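PDB 4MIY: inositol 2-dehydrogenase/D-chiro-inositol 3-dehydrogenase from Lactobacillus casei, which catalyses the NAD-dependent oxidation of myo-inositol and D-chiro-inositol to their keto derivatives, 2-keto-myo-inositol and 1-keto-D-chiro-inositol. Local coordinates for residues Ile8-Met13 with Val33-His38; Asp68-Val73 with Lys91-Glu96; Leu149-Ser154 with Leu240-Glu245. All blocks are in the same frame, centred on the assembly; numbering follows the deposited sequence.

Contact 1: Ile8-Met13 with Val33-His38; sequences IGTGAM and VTDIDH. With NAD (nicotinamide-adenine-dinucleotide), chain E.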
loop_
_atom_site.group_PDB
_atom_site.type_symbol
_atom_site.label_atom_id
_atom_site.label_comp_id
_atom_site.label_asym_id
_atom_site.label_seq_id
_atom_site.Cartn_x
_atom_site.Cartn_y
_atom_site.Cartn_z
ATOM N N ILE A 8 -0.947 -38.169 -21.292
ATOM C CA ILE A 8 -1.279 -38.132 -22.684
ATOM C C ILE A 8 -1.099 -36.711 -23.185
ATOM O O ILE A 8 -1.915 -35.846 -22.937
ATOM C CB ILE A 8 -2.706 -38.556 -22.883
ATOM C CG1 ILE A 8 -2.925 -39.935 -22.289
ATOM C CG2 ILE A 8 -3.089 -38.525 -24.366
ATOM C CD1 ILE A 8 -4.316 -40.230 -22.129
ATOM N N GLY A 9 -0.010 -36.519 -23.893
ATOM C CA GLY A 9 0.381 -35.230 -24.391
ATOM C C GLY A 9 1.540 -34.772 -23.581
ATOM O O GLY A 9 1.370 -34.355 -22.459
ATOM N N THR A 10 2.714 -34.818 -24.149
ATOM C CA THR A 10 3.892 -34.407 -23.453
ATOM C C THR A 10 4.541 -33.167 -24.077
ATOM O O THR A 10 5.675 -33.164 -24.428
ATOM C CB THR A 10 4.901 -35.554 -23.345
ATOM O OG1 THR A 10 5.297 -35.962 -24.642
ATOM C CG2 THR A 10 4.265 -36.733 -22.701
ATOM N N GLY A 11 3.780 -32.112 -24.173
ATOM C CA GLY A 11 4.304 -30.851 -24.644
ATOM C C GLY A 11 4.680 -30.002 -23.460
ATOM O O GLY A 11 5.136 -30.490 -22.478
ATOM N N ALA A 12 4.507 -28.702 -23.607
ATOM C CA ALA A 12 4.871 -27.756 -22.576
ATOM C C ALA A 12 4.199 -28.016 -21.210
ATOM O O ALA A 12 4.863 -28.150 -20.243
ATOM C CB ALA A 12 4.551 -26.351 -23.047
ATOM N N MET A 13 2.893 -28.055 -21.206
ATOM C CA MET A 13 2.154 -28.186 -19.976
ATOM C C MET A 13 2.199 -29.630 -19.521
ATOM O O MET A 13 2.249 -29.914 -18.360
ATOM C CB MET A 13 0.739 -27.664 -20.171
ATOM C CG MET A 13 -0.103 -27.579 -18.927
ATOM S SD MET A 13 0.782 -26.637 -17.672
ATOM C CE MET A 13 -0.572 -26.068 -16.689
ATOM N N VAL A 33 3.490 -42.716 -20.794
ATOM C CA VAL A 33 3.278 -41.503 -21.550
ATOM C C VAL A 33 2.923 -41.832 -22.979
ATOM O O VAL A 33 3.262 -42.880 -23.464
ATOM C CB VAL A 33 4.549 -40.573 -21.568
ATOM C CG1 VAL A 33 4.894 -40.127 -20.235
ATOM C CG2 VAL A 33 5.719 -41.263 -22.128
ATOM N N THR A 34 2.210 -40.934 -23.629
ATOM C CA THR A 34 2.035 -40.995 -25.060
ATOM C C THR A 34 1.902 -39.597 -25.650
ATOM O O THR A 34 1.402 -38.703 -25.025
ATOM C CB THR A 34 0.835 -41.874 -25.454
ATOM O OG1 THR A 34 0.790 -42.041 -26.867
ATOM C CG2 THR A 34 -0.465 -41.300 -25.017
ATOM N N ASP A 35 2.329 -39.445 -26.892
ATOM C CA ASP A 35 2.221 -38.195 -27.607
ATOM C C ASP A 35 2.092 -38.585 -29.097
ATOM O O ASP A 35 2.620 -39.589 -29.496
ATOM C CB ASP A 35 3.489 -37.393 -27.331
ATOM C CG ASP A 35 3.380 -35.918 -27.726
ATOM O OD1 ASP A 35 3.474 -35.616 -28.896
ATOM O OD2 ASP A 35 3.234 -35.053 -26.863
ATOM N N ILE A 36 1.382 -37.833 -29.907
ATOM C CA ILE A 36 1.414 -38.132 -31.333
ATOM C C ILE A 36 2.722 -37.837 -31.942
ATOM O O ILE A 36 2.964 -38.242 -33.059
ATOM C CB ILE A 36 0.411 -37.375 -32.097
ATOM C CG1 ILE A 36 0.700 -35.872 -32.005
ATOM C CG2 ILE A 36 -0.951 -37.778 -31.681
ATOM C CD1 ILE A 36 -0.368 -35.045 -32.563
ATOM N N ASP A 37 3.560 -37.117 -31.224
ATOM C CA ASP A 37 4.930 -36.927 -31.572
ATOM C C ASP A 37 5.753 -37.825 -30.707
ATOM O O ASP A 37 6.218 -37.455 -29.670
ATOM C CB ASP A 37 5.333 -35.472 -31.406
ATOM C CG ASP A 37 6.817 -35.199 -31.681
ATOM O OD1 ASP A 37 7.616 -36.107 -31.783
ATOM O OD2 ASP A 37 7.188 -34.035 -31.749
ATOM N N HIS A 38 5.969 -39.033 -31.194
ATOM C CA HIS A 38 6.638 -40.062 -30.438
ATOM C C HIS A 38 7.933 -39.643 -29.836
ATOM O O HIS A 38 8.341 -40.099 -28.800
ATOM C CB HIS A 38 6.855 -41.289 -31.318
ATOM C CG HIS A 38 6.978 -42.553 -30.541
ATOM N ND1 HIS A 38 8.191 -43.053 -30.137
ATOM C CD2 HIS A 38 6.038 -43.390 -30.049
ATOM C CE1 HIS A 38 7.993 -44.157 -29.449
ATOM N NE2 HIS A 38 6.698 -44.389 -29.388
HETATM P PA NAD E . 1.708 -28.031 -26.614
HETATM O O1A NAD E . 1.345 -27.858 -28.007
HETATM O O2A NAD E . 2.974 -27.724 -26.137
HETATM O O5B NAD E . 1.673 -29.560 -26.203
HETATM C C5B NAD E . 0.663 -30.428 -26.519
HETATM C C4B NAD E . 1.254 -31.820 -26.780
HETATM O O4B NAD E . 0.174 -32.641 -27.132
HETATM C C3B NAD E . 2.138 -31.921 -28.015
HETATM O O3B NAD E . 3.293 -32.583 -27.701
HETATM C C2B NAD E . 1.317 -32.653 -29.041
HETATM O O2B NAD E . 2.099 -33.414 -29.929
HETATM C C1B NAD E . 0.507 -33.554 -28.188
HETATM N N9A NAD E . -0.729 -34.017 -28.777
HETATM C C8A NAD E . -1.564 -33.374 -29.531
HETATM N N7A NAD E . -2.646 -34.088 -29.814
HETATM C C5A NAD E . -2.497 -35.249 -29.207
HETATM C C6A NAD E . -3.225 -36.497 -29.090
HETATM N N6A NAD E . -4.395 -36.703 -29.642
HETATM N N1A NAD E . -2.700 -37.423 -28.322
HETATM C C2A NAD E . -1.567 -37.302 -27.736
HETATM N N3A NAD E . -0.830 -36.216 -27.828
HETATM C C4A NAD E . -1.251 -35.184 -28.531
HETATM O O3 NAD E . 0.518 -27.337 -25.841
HETATM P PN NAD E . 0.420 -27.058 -24.230
HETATM O O1N NAD E . 0.753 -25.660 -23.988
HETATM O O2N NAD E . 1.305 -27.916 -23.535
HETATM O O5D NAD E . -1.067 -27.151 -23.907
HETATM C C5D NAD E . -1.640 -28.420 -23.710
HETATM C C4D NAD E . -2.963 -28.313 -23.023
HETATM O O4D NAD E . -2.727 -27.717 -21.760
HETATM C C3D NAD E . -3.906 -27.444 -23.786
HETATM O O3D NAD E . -5.190 -27.955 -23.613
HETATM C C2D NAD E . -3.724 -26.119 -23.050
HETATM O O2D NAD E . -4.891 -25.407 -23.203
HETATM C C1D NAD E . -3.541 -26.581 -21.631
HETATM N N1N NAD E . -2.897 -25.565 -20.797
HETATM C C2N NAD E . -3.503 -25.135 -19.693
HETATM C C3N NAD E . -2.977 -24.149 -18.884
HETATM C C7N NAD E . -3.693 -23.703 -17.631
HETATM O O7N NAD E . -4.483 -24.400 -17.076
HETATM N N7N NAD E . -3.366 -22.558 -17.188
HETATM C C4N NAD E . -1.736 -23.637 -19.219
HETATM C C5N NAD E . -1.139 -24.120 -20.362
HETATM C C6N NAD E . -1.749 -25.073 -21.134
#
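Gly9 and Thr10 hydrogen-bond to Thr34 and Asp35 in a buried contact at the C-terminal ends of two parallel Rossmann-fold strands, at the NAD site. Strands 3-8 and 28-34 and helix 12-24 form a beta-alpha-beta unit. Gly9 N gives a nearly straight bond to Thr34 O (2.8 Å). Ile8 lies side by side with Thr34, and their CG2 methyls touch. Thr10 CG2 packs on Val33 CB.

Asp35 is the polar centre. With CG anti to the backbone N (chi1 -166°), its carboxylate comes near the Gly9-Thr10 loop. OD2 takes Thr10 N on its anti lone pair (2.8 Å). Thr10 OG1 meets the same oxygen from above the carboxylate plane (3.2 Å). The adenosine ribose of NAD binds here too: O3B donates to OD2 (2.6 Å) and O2B to OD1 (2.8 Å). OD1 also accepts from Asp37 N, closing an Asx turn. Gly11 CA lies 3.3 Å from NAD O5B; a side chain there would hit the cofactor. Ala12 N and Met13 N hydrogen-bond to phosphate oxygens O2A and O2N, as in the glycine-rich Rossmann loop.

Held by the protein, the carboxylate grips both ribose hydroxyls and would probably repel a 2'-phosphate, consistent with NAD preference.

Contact 2: Asp68-Val73 with Lys91-Glu96; sequences DAVFVV and KFIFTE. With NAD (nicotinamide-adenine-dinucleotide), chain E.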
loop_
_atom_site.group_PDB
_atom_site.type_symbol
_atom_site.label_atom_id
_atom_site.label_comp_id
_atom_site.label_asym_id
_atom_site.label_seq_id
_atom_site.Cartn_x
_atom_site.Cartn_y
_atom_site.Cartn_z
ATOM N N ASP A 68 -3.392 -45.766 -12.456
ATOM C CA ASP A 68 -4.465 -45.364 -11.594
ATOM C C ASP A 68 -5.203 -44.139 -12.167
ATOM O O ASP A 68 -6.375 -43.996 -12.037
ATOM C CB ASP A 68 -3.880 -45.008 -10.204
ATOM C CG ASP A 68 -3.313 -46.208 -9.459
ATOM O OD1 ASP A 68 -4.037 -47.160 -9.293
ATOM O OD2 ASP A 68 -2.182 -46.179 -9.036
ATOM N N ALA A 69 -4.433 -43.258 -12.772
ATOM C CA ALA A 69 -4.941 -42.001 -13.254
ATOM C C ALA A 69 -4.226 -41.551 -14.514
ATOM O O ALA A 69 -3.097 -41.833 -14.719
ATOM C CB ALA A 69 -4.801 -40.928 -12.185
ATOM N N VAL A 70 -4.970 -40.833 -15.327
ATOM C CA VAL A 70 -4.430 -40.227 -16.516
ATOM C C VAL A 70 -4.526 -38.703 -16.505
ATOM O O VAL A 70 -5.479 -38.166 -16.054
ATOM C CB VAL A 70 -5.051 -40.820 -17.808
ATOM C CG1 VAL A 70 -4.758 -42.293 -17.877
ATOM C CG2 VAL A 70 -6.505 -40.605 -17.866
ATOM N N PHE A 71 -3.486 -38.068 -16.994
ATOM C CA PHE A 71 -3.488 -36.638 -17.239
ATOM C C PHE A 71 -3.608 -36.392 -18.731
ATOM O O PHE A 71 -2.839 -36.894 -19.474
ATOM C CB PHE A 71 -2.204 -36.002 -16.716
ATOM C CG PHE A 71 -2.225 -35.710 -15.250
ATOM C CD1 PHE A 71 -2.391 -36.700 -14.349
ATOM C CD2 PHE A 71 -2.069 -34.446 -14.795
ATOM C CE1 PHE A 71 -2.392 -36.425 -13.029
ATOM C CE2 PHE A 71 -2.112 -34.191 -13.492
ATOM C CZ PHE A 71 -2.253 -35.173 -12.615
ATOM N N VAL A 72 -4.613 -35.650 -19.136
ATOM C CA VAL A 72 -4.806 -35.350 -20.548
ATOM C C VAL A 72 -4.353 -33.941 -20.822
ATOM O O VAL A 72 -4.976 -33.007 -20.401
ATOM C CB VAL A 72 -6.222 -35.466 -20.960
ATOM C CG1 VAL A 72 -6.343 -35.312 -22.443
ATOM C CG2 VAL A 72 -6.849 -36.747 -20.472
ATOM N N VAL A 73 -3.250 -33.831 -21.516
ATOM C CA VAL A 73 -2.583 -32.567 -21.731
ATOM C C VAL A 73 -2.200 -32.332 -23.192
ATOM O O VAL A 73 -1.208 -31.756 -23.479
ATOM C CB VAL A 73 -1.337 -32.433 -20.830
ATOM C CG1 VAL A 73 -1.059 -30.973 -20.518
ATOM C CG2 VAL A 73 -1.503 -33.200 -19.527
ATOM N N LYS A 91 -10.371 -45.533 -14.622
ATOM C CA LYS A 91 -9.345 -44.621 -14.196
ATOM C C LYS A 91 -9.852 -43.230 -13.819
ATOM O O LYS A 91 -10.835 -42.762 -14.288
ATOM C CB LYS A 91 -8.257 -44.508 -15.257
ATOM C CG LYS A 91 -7.523 -45.798 -15.525
ATOM C CD LYS A 91 -6.672 -45.679 -16.722
ATOM C CE LYS A 91 -5.771 -46.872 -16.991
ATOM N NZ LYS A 91 -6.390 -48.124 -16.730
ATOM N N PHE A 92 -9.137 -42.621 -12.899
ATOM C CA PHE A 92 -9.327 -41.223 -12.622
ATOM C C PHE A 92 -8.725 -40.389 -13.764
ATOM O O PHE A 92 -7.785 -40.777 -14.384
ATOM C CB PHE A 92 -8.663 -40.888 -11.281
ATOM C CG PHE A 92 -9.380 -41.467 -10.090
ATOM C CD1 PHE A 92 -10.391 -40.787 -9.490
ATOM C CD2 PHE A 92 -9.023 -42.673 -9.576
ATOM C CE1 PHE A 92 -11.016 -41.298 -8.384
ATOM C CE2 PHE A 92 -9.634 -43.159 -8.511
ATOM C CZ PHE A 92 -10.645 -42.491 -7.909
ATOM N N ILE A 93 -9.314 -39.233 -13.999
ATOM C CA ILE A 93 -8.976 -38.411 -15.140
ATOM C C ILE A 93 -8.804 -36.931 -14.722
ATOM O O ILE A 93 -9.717 -36.317 -14.210
ATOM C CB ILE A 93 -10.096 -38.472 -16.170
ATOM C CG1 ILE A 93 -10.332 -39.907 -16.637
ATOM C CG2 ILE A 93 -9.786 -37.582 -17.343
ATOM C CD1 ILE A 93 -11.698 -40.088 -17.187
ATOM N N PHE A 94 -7.597 -36.436 -14.952
ATOM C CA PHE A 94 -7.280 -35.019 -14.876
ATOM C C PHE A 94 -7.076 -34.528 -16.295
ATOM O O PHE A 94 -6.156 -34.896 -16.937
ATOM C CB PHE A 94 -6.013 -34.779 -14.055
ATOM C CG PHE A 94 -5.701 -33.317 -13.822
ATOM C CD1 PHE A 94 -5.004 -32.601 -14.751
ATOM C CD2 PHE A 94 -6.127 -32.678 -12.687
ATOM C CE1 PHE A 94 -4.726 -31.292 -14.552
ATOM C CE2 PHE A 94 -5.861 -31.355 -12.496
ATOM C CZ PHE A 94 -5.165 -30.671 -13.418
ATOM N N THR A 95 -7.986 -33.700 -16.745
ATOM C CA THR A 95 -7.826 -33.072 -18.033
ATOM C C THR A 95 -7.532 -31.598 -17.861
ATOM O O THR A 95 -8.166 -30.935 -17.096
ATOM C CB THR A 95 -9.031 -33.298 -18.963
ATOM O OG1 THR A 95 -8.759 -32.754 -20.237
ATOM C CG2 THR A 95 -10.236 -32.709 -18.429
ATOM N N GLU A 96 -6.528 -31.132 -18.563
ATOM C CA GLU A 96 -6.386 -29.709 -18.691
ATOM C C GLU A 96 -7.620 -29.093 -19.339
ATOM O O GLU A 96 -8.374 -29.756 -19.999
ATOM C CB GLU A 96 -5.115 -29.339 -19.440
ATOM C CG GLU A 96 -3.901 -29.144 -18.547
ATOM C CD GLU A 96 -4.110 -28.063 -17.492
ATOM O OE1 GLU A 96 -4.978 -27.223 -17.671
ATOM O OE2 GLU A 96 -3.413 -28.084 -16.507
HETATM P PA NAD E . 1.708 -28.031 -26.614
HETATM O O1A NAD E . 1.345 -27.858 -28.007
HETATM O O2A NAD E . 2.974 -27.724 -26.137
HETATM O O5B NAD E . 1.673 -29.560 -26.203
HETATM C C5B NAD E . 0.663 -30.428 -26.519
HETATM C C4B NAD E . 1.254 -31.820 -26.780
HETATM O O4B NAD E . 0.174 -32.641 -27.132
HETATM C C3B NAD E . 2.138 -31.921 -28.015
HETATM O O3B NAD E . 3.293 -32.583 -27.701
HETATM C C2B NAD E . 1.317 -32.653 -29.041
HETATM O O2B NAD E . 2.099 -33.414 -29.929
HETATM C C1B NAD E . 0.507 -33.554 -28.188
HETATM N N9A NAD E . -0.729 -34.017 -28.777
HETATM C C8A NAD E . -1.564 -33.374 -29.531
HETATM N N7A NAD E . -2.646 -34.088 -29.814
HETATM C C5A NAD E . -2.497 -35.249 -29.207
HETATM C C6A NAD E . -3.225 -36.497 -29.090
HETATM N N6A NAD E . -4.395 -36.703 -29.642
HETATM N N1A NAD E . -2.700 -37.423 -28.322
HETATM C C2A NAD E . -1.567 -37.302 -27.736
HETATM N N3A NAD E . -0.830 -36.216 -27.828
HETATM C C4A NAD E . -1.251 -35.184 -28.531
HETATM O O3 NAD E . 0.518 -27.337 -25.841
HETATM P PN NAD E . 0.420 -27.058 -24.230
HETATM O O1N NAD E . 0.753 -25.660 -23.988
HETATM O O2N NAD E . 1.305 -27.916 -23.535
HETATM O O5D NAD E . -1.067 -27.151 -23.907
HETATM C C5D NAD E . -1.640 -28.420 -23.710
HETATM C C4D NAD E . -2.963 -28.313 -23.023
HETATM O O4D NAD E . -2.727 -27.717 -21.760
HETATM C C3D NAD E . -3.906 -27.444 -23.786
HETATM O O3D NAD E . -5.190 -27.955 -23.613
HETATM C C2D NAD E . -3.724 -26.119 -23.050
HETATM O O2D NAD E . -4.891 -25.407 -23.203
HETATM C C1D NAD E . -3.541 -26.581 -21.631
HETATM N N1N NAD E . -2.897 -25.565 -20.797
HETATM C C2N NAD E . -3.503 -25.135 -19.693
HETATM C C3N NAD E . -2.977 -24.149 -18.884
HETATM C C7N NAD E . -3.693 -23.703 -17.631
HETATM O O7N NAD E . -4.483 -24.400 -17.076
HETATM N N7N NAD E . -3.366 -22.558 -17.188
HETATM C C4N NAD E . -1.736 -23.637 -19.219
HETATM C C5N NAD E . -1.139 -24.120 -20.362
HETATM C C6N NAD E . -1.749 -25.073 -21.134
#
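The rings of Phe71 and Phe94 form the apolar centre of this pair of parallel strands. Phe94 CB sits over the centre of the Phe71 ring, 3.8 Å from its centroid, in a CH-pi contact. The Phe94 ring is slid off to one side, with the planes at 27°, and the two rings barely overlap. Phe94 CD1 still reaches Phe71 CD2 at 3.5 Å. Phe71 CG is anti to the carbonyl carbon (chi1 -82°), and the ring beyond it comes nearer to strand 92-95. An alanine in place of Phe71 would probably leave Phe94 CB without its aromatic face and open a gap beside the Phe94 ring.

Ala69 CB and Phe92 CB meet on the same face of the sheet. Phe289 of helix 279-294 packs against this face and meets the Phe94 ring edge-to-face. On the other face Val70 lies alongside Ile93, and Val72 alongside Thr95. Helix 79-86, which connects the two strands, lies against Val72, Ile93 and Thr95.

Five backbone hydrogen bonds join the strands, from Phe92 N to Asp68 O (3.2 Å) through to Glu96 N to Val72 O (3.1 Å). Thr95 OG1 bonds to Glu96 O.

Both ends are polar. At the start, Asp68 OD2 accepts from Lys4 N, and Lys91 NZ bonds to Asp64 O. At the C-terminal ends Val73 CG1 touches Glu96 CG at 3.9 Å, and both side chains reach NAD O4D. Glu96 OE2 is hydrogen-bonded to His17 NE2, and Glu96 OE1 lies 2.9 Å from O7N of the nicotinamide amide.

The chemistry thus changes along the strands. An aromatic and aliphatic interior gives way to a carboxylate at the nicotinamide end of the cofactor, held there partly by His17.

Contact 3: Leu149-Ser154 with Leu240-Glu245; sequences LVVRAS and LEVIGE. With GOL (glycerol), chain G; GOL (glycerol), chain S.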
loop_
_atom_site.group_PDB
_atom_site.type_symbol
_atom_site.label_atom_id
_atom_site.label_comp_id
_atom_site.label_asym_id
_atom_site.label_seq_id
_atom_site.Cartn_x
_atom_site.Cartn_y
_atom_site.Cartn_z
ATOM N N LEU A 149 -22.655 -7.298 -5.571
ATOM C CA LEU A 149 -23.484 -6.562 -6.486
ATOM C C LEU A 149 -22.819 -6.462 -7.828
ATOM O O LEU A 149 -23.436 -6.607 -8.827
ATOM C CB LEU A 149 -23.737 -5.172 -5.932
ATOM C CG LEU A 149 -24.402 -5.122 -4.574
ATOM C CD1 LEU A 149 -24.416 -3.719 -4.055
ATOM C CD2 LEU A 149 -25.791 -5.716 -4.650
ATOM N N VAL A 150 -21.530 -6.173 -7.795
ATOM C CA VAL A 150 -20.702 -6.005 -8.962
ATOM C C VAL A 150 -19.343 -6.649 -8.697
ATOM O O VAL A 150 -18.895 -6.643 -7.608
ATOM C CB VAL A 150 -20.518 -4.512 -9.320
ATOM C CG1 VAL A 150 -19.576 -4.342 -10.523
ATOM C CG2 VAL A 150 -21.855 -3.860 -9.593
ATOM N N VAL A 151 -18.751 -7.233 -9.724
ATOM C CA VAL A 151 -17.393 -7.725 -9.682
ATOM C C VAL A 151 -16.601 -7.060 -10.805
ATOM O O VAL A 151 -17.036 -7.023 -11.923
ATOM C CB VAL A 151 -17.311 -9.250 -9.851
ATOM C CG1 VAL A 151 -15.880 -9.734 -9.889
ATOM C CG2 VAL A 151 -18.051 -9.963 -8.778
ATOM N N ARG A 152 -15.458 -6.499 -10.465
ATOM C CA ARG A 152 -14.583 -5.938 -11.460
ATOM C C ARG A 152 -13.264 -6.678 -11.482
ATOM O O ARG A 152 -12.644 -6.840 -10.487
ATOM C CB ARG A 152 -14.351 -4.477 -11.211
ATOM C CG ARG A 152 -15.562 -3.639 -11.476
ATOM C CD ARG A 152 -15.339 -2.197 -11.249
ATOM N NE ARG A 152 -15.920 -1.449 -12.315
ATOM C CZ ARG A 152 -15.804 -0.143 -12.490
ATOM N NH1 ARG A 152 -15.133 0.598 -11.648
ATOM N NH2 ARG A 152 -16.396 0.407 -13.506
ATOM N N ALA A 153 -12.847 -7.115 -12.654
ATOM C CA ALA A 153 -11.672 -7.917 -12.774
ATOM C C ALA A 153 -10.840 -7.522 -13.978
ATOM O O ALA A 153 -11.338 -6.943 -14.897
ATOM C CB ALA A 153 -12.038 -9.364 -12.836
ATOM N N SER A 154 -9.569 -7.861 -13.910
ATOM C CA SER A 154 -8.629 -7.648 -15.012
ATOM C C SER A 154 -7.786 -8.870 -15.221
ATOM O O SER A 154 -7.368 -9.496 -14.302
ATOM C CB SER A 154 -7.715 -6.451 -14.767
ATOM O OG SER A 154 -8.453 -5.286 -14.606
ATOM N N LEU A 240 -8.933 -8.470 -9.053
ATOM C CA LEU A 240 -10.259 -8.896 -8.696
ATOM C C LEU A 240 -10.798 -8.045 -7.568
ATOM O O LEU A 240 -10.170 -7.889 -6.582
ATOM C CB LEU A 240 -10.237 -10.362 -8.275
ATOM C CG LEU A 240 -11.560 -10.967 -7.809
ATOM C CD1 LEU A 240 -12.546 -10.974 -8.944
ATOM C CD2 LEU A 240 -11.310 -12.332 -7.349
ATOM N N GLU A 241 -11.963 -7.481 -7.781
ATOM C CA GLU A 241 -12.635 -6.638 -6.830
ATOM C C GLU A 241 -14.104 -7.037 -6.783
ATOM O O GLU A 241 -14.735 -7.131 -7.784
ATOM C CB GLU A 241 -12.504 -5.181 -7.270
ATOM C CG GLU A 241 -13.167 -4.198 -6.415
ATOM C CD GLU A 241 -13.144 -2.792 -7.008
ATOM O OE1 GLU A 241 -12.835 -2.645 -8.172
ATOM O OE2 GLU A 241 -13.427 -1.852 -6.288
ATOM N N VAL A 242 -14.605 -7.267 -5.586
ATOM C CA VAL A 242 -16.005 -7.530 -5.360
ATOM C C VAL A 242 -16.635 -6.368 -4.611
ATOM O O VAL A 242 -16.195 -5.995 -3.571
ATOM C CB VAL A 242 -16.228 -8.860 -4.588
ATOM C CG1 VAL A 242 -17.724 -9.124 -4.389
ATOM C CG2 VAL A 242 -15.589 -9.976 -5.284
ATOM N N ILE A 243 -17.664 -5.792 -5.207
ATOM C CA ILE A 243 -18.438 -4.734 -4.617
ATOM C C ILE A 243 -19.650 -5.294 -3.930
ATOM O O ILE A 243 -20.505 -5.811 -4.570
ATOM C CB ILE A 243 -18.974 -3.804 -5.700
ATOM C CG1 ILE A 243 -17.853 -3.346 -6.616
ATOM C CG2 ILE A 243 -19.746 -2.677 -5.097
ATOM C CD1 ILE A 243 -16.911 -2.618 -5.972
ATOM N N GLY A 244 -19.713 -5.126 -2.632
ATOM C CA GLY A 244 -20.820 -5.600 -1.852
ATOM C C GLY A 244 -21.720 -4.488 -1.389
ATOM O O GLY A 244 -21.419 -3.344 -1.531
ATOM N N GLU A 245 -22.831 -4.876 -0.801
ATOM C CA GLU A 245 -23.795 -3.947 -0.233
ATOM C C GLU A 245 -23.185 -3.046 0.829
ATOM O O GLU A 245 -23.513 -1.919 0.900
ATOM C CB GLU A 245 -25.003 -4.732 0.343
ATOM C CG GLU A 245 -25.795 -5.404 -0.707
ATOM C CD GLU A 245 -26.837 -6.327 -0.188
ATOM O OE1 GLU A 245 -26.575 -7.023 0.759
ATOM O OE2 GLU A 245 -27.893 -6.358 -0.816
HETATM C C1 GOL G . -10.155 -2.685 -12.010
HETATM O O1 GOL G . -9.529 -2.528 -13.227
HETATM C C2 GOL G . -9.745 -4.053 -11.473
HETATM O O2 GOL G . -10.135 -4.979 -12.425
HETATM C C3 GOL G . -10.431 -4.420 -10.175
HETATM O O3 GOL G . -10.288 -3.373 -9.262
HETATM C C1 GOL S . -12.184 -0.075 -10.246
HETATM O O1 GOL S . -13.346 -0.450 -9.537
HETATM C C2 GOL S . -11.822 1.355 -9.882
HETATM O O2 GOL S . -12.899 2.110 -10.299
HETATM C C3 GOL S . -10.574 1.949 -10.497
HETATM O O3 GOL S . -9.520 1.044 -10.270
#
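Across from Ile243 the strand 149-154 places two residues, Leu149 and Val150, where a regular ladder has one: a classic beta bulge. Ile243 O accepts from Leu149 N at 2.8 Å and only weakly from Val150 N at 3.4 Å. Beyond the bulge the ladder is regular, with Ile243 N bonded to Val150 O and backbone hydrogen bonds both ways between Arg152 and Glu241.

The Leu149 CG is anti to the carbonyl carbon (chi1 -59°). Its CD1 approaches Glu245 N, and its CD2 meets Glu245 CG at 4.0 Å. The two side chains cross at about a right angle. Ile243 carries CG1 anti to its carbonyl carbon, and this branch meets Val150 CB. On the opposite face Leu240 CG is anti to the backbone N (chi1 178°), and CD1 beyond it packs on Val151 CG1 at 3.7 Å and more loosely on Ala153 CB.

Arg152 and Glu241 form a cross-strand pair, but their charged atoms do not touch. The Glu241 chain is extended, while Arg152 bends at chi3 (136°). A glycerol, probably from the crystallisation liquor, bridges them. Its O1 accepts from Arg152 NH1 (3.0 Å), near the guanidinium plane, and donates to Glu241 OE1 (2.6 Å). A second glycerol joins Glu241 OE1 to Ser154 OG. Arg152 NE bonds to Gln225. NH1 is hydrogen-bonded to Ala153 O of the second subunit, and both glycerols also bind residues of that subunit.

The face with Arg152, Glu241 and Ile243 meets the second subunit. Within the C-terminal domain, strand 148-156 lies between strands 237-244 and 223-229. Met181 of helix 168-185 covers Val151, Ala153 and Leu240, and helix 131-141 packs on Val242.

Contacts 1 and 2 belong to one parallel sheet, that of the NAD-binding Rossmann domain. Their centres are 13 Å apart. Strand 3-8 lies between strands 28-34 and 69-72, and Ile8 links the two contacts through probable backbone bonds to Phe71 and Val73. Both touch NAD: contact 1 at the adenosine ribose and phosphates, contact 2 toward the nicotinamide. Contact 3 is in the mixed sheet of the C-terminal domain, on the opposite side of the chain's centre. Its centre is 39 Å from that of contact 1 and 34 Å from that of contact 2. The three follow in series along the chain. Cofactor binding comes first, and a sheet facing a neighbouring subunit follows.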